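Local atomic coordinates of acetyl transferase (Salmonella typhimurium, PDB entry 1S7K), a protein that transfers an acetyl group, probably from acetyl-coenzyme A, to the N-terminal amino group of ribosomal protein L7/L12. Residues T122-R126 and R127-R131. Sequence-based numbering, arbitrary orientation.
Sequences THYAR and RGDIR
Tyr124 and Arg127 meet at the C-terminal end of helix 112-127 in this GNAT fold, where the chain turns toward strand 132-138. The last helical turn closes with two backbone bonds. Arg127 N donates to His123 O, and Gly128 N donates to Tyr124 O at 2.6 Å. Gly128 then leaves the helix with a positive phi of 98°.

The tight part is built on the buried Tyr124 ring. Arg127 CD lies over one face, 3.9 Å from the ring centroid, in a CH-pi contact. The guanidinium follows along the ring, the two planes 40° apart, and its centre passes over Tyr124 OH. That hydroxyl hydrogen-bonds to Tyr73 OH. Ile130 points back at the helix and sets CG1 3.7 Å from Tyr124 CD1. Phe87 of strand 80-91 touches Ile130 and meets the Tyr124 ring edge-to-face.

Asp129 holds the Arg127 head group. Its CG sits between the backbone N and the carbonyl carbon, chi1 48°, which turns the carboxylate back to the arginine. Arg127 NE donates a nearly straight hydrogen bond to the syn side of Asp129 OD2 at 2.9 Å, and OD2 lies close to the guanidinium plane. Arg127 NH1 and Asp129 OD1 form a salt bridge, modelled unusually short at 2.5 Å. This pairing probably favours the charged carboxylate.

The other side is looser and more exposed to solvent. There the His123 ring only brushes the arginine chain, with NE2 3.6 Å from Arg127 CD. A water lies in the plane of the His123 ring, at its edge. It is 2.7 Å from His123 NE2 and accepts a hydrogen bond from Arg127 NH2 at 3.1 Å.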
# COMPACT_ATOMS: atom_id res chain seq x y z
N THR A 122 18.83 10.49 -1.61
CA THR A 122 20.10 10.40 -2.34
C THR A 122 20.91 9.23 -1.80
O THR A 122 21.50 8.45 -2.55
CB THR A 122 20.91 11.71 -2.09
OG1 THR A 122 20.38 12.74 -2.94
CG2 THR A 122 22.42 11.46 -2.31
N HIS A 123 20.91 9.14 -0.48
CA HIS A 123 21.62 8.08 0.24
C HIS A 123 21.06 6.69 -0.16
O HIS A 123 21.84 5.74 -0.39
CB HIS A 123 21.46 8.31 1.72
CG HIS A 123 22.01 7.18 2.56
ND1 HIS A 123 23.33 7.16 2.99
CD2 HIS A 123 21.42 6.07 3.08
CE1 HIS A 123 23.52 6.09 3.74
NE2 HIS A 123 22.39 5.41 3.80
N TYR A 124 19.74 6.56 -0.27
CA TYR A 124 19.18 5.26 -0.66
C TYR A 124 19.38 4.96 -2.13
O TYR A 124 19.54 3.80 -2.51
CB TYR A 124 17.71 5.18 -0.29
CG TYR A 124 17.67 4.57 1.05
CD1 TYR A 124 17.60 3.20 1.17
CD2 TYR A 124 17.78 5.35 2.19
CE1 TYR A 124 17.64 2.59 2.40
CE2 TYR A 124 17.81 4.75 3.45
CZ TYR A 124 17.73 3.35 3.52
OH TYR A 124 17.65 2.70 4.70
N ALA A 125 19.37 6.01 -2.97
CA ALA A 125 19.63 5.79 -4.41
C ALA A 125 21.07 5.25 -4.50
O ALA A 125 21.38 4.33 -5.33
CB ALA A 125 19.55 7.13 -5.19
N ARG A 126 21.96 5.81 -3.68
CA ARG A 126 23.36 5.33 -3.71
C ARG A 126 23.47 3.89 -3.20
O ARG A 126 24.17 3.08 -3.83
CB ARG A 126 24.28 6.30 -2.98
CG ARG A 126 24.07 7.71 -3.53
CD ARG A 126 25.31 8.47 -3.99
NE ARG A 126 24.87 9.32 -5.10
CZ ARG A 126 25.28 10.56 -5.36
NH1 ARG A 126 26.18 11.17 -4.60
NH2 ARG A 126 24.73 11.20 -6.38
N ARG A 127 22.72 3.56 -2.13
CA ARG A 127 22.66 2.16 -1.60
C ARG A 127 22.10 1.30 -2.74
O ARG A 127 22.63 0.22 -3.07
CB ARG A 127 21.72 2.06 -0.40
CG ARG A 127 22.33 2.53 0.90
CD ARG A 127 21.31 2.54 2.01
NE ARG A 127 20.41 1.36 2.06
CZ ARG A 127 20.29 0.57 3.12
NH1 ARG A 127 19.45 -0.47 3.13
NH2 ARG A 127 21.05 0.80 4.17
N GLY A 128 21.03 1.81 -3.34
CA GLY A 128 20.43 1.15 -4.47
C GLY A 128 19.23 0.29 -4.20
O GLY A 128 18.64 -0.25 -5.16
N ASP A 129 18.91 0.08 -2.92
CA ASP A 129 17.79 -0.76 -2.62
C ASP A 129 16.45 -0.06 -2.69
O ASP A 129 15.42 -0.72 -2.58
CB ASP A 129 17.95 -1.52 -1.29
CG ASP A 129 18.40 -0.65 -0.10
OD1 ASP A 129 18.26 -1.17 1.06
OD2 ASP A 129 18.90 0.48 -0.30
N ILE A 130 16.45 1.27 -2.88
CA ILE A 130 15.16 1.98 -3.06
C ILE A 130 15.40 2.99 -4.20
O ILE A 130 16.38 3.74 -4.15
CB ILE A 130 14.71 2.72 -1.79
CG1 ILE A 130 14.73 1.76 -0.59
CG2 ILE A 130 13.29 3.31 -1.98
CD1 ILE A 130 13.98 2.28 0.60
N ARG A 131 14.48 3.02 -5.17
CA ARG A 131 14.52 3.89 -6.34
C ARG A 131 13.21 4.72 -6.52
O ARG A 131 13.23 5.75 -7.15
CB ARG A 131 14.69 3.08 -7.64
CG ARG A 131 13.47 2.16 -7.96
CD ARG A 131 13.87 1.13 -9.01
NE ARG A 131 14.29 1.81 -10.23
CZ ARG A 131 13.45 2.42 -11.09
NH1 ARG A 131 12.14 2.44 -10.89
NH2 ARG A 131 13.95 2.99 -12.17
O HOH W 1 22.17 3.32 5.57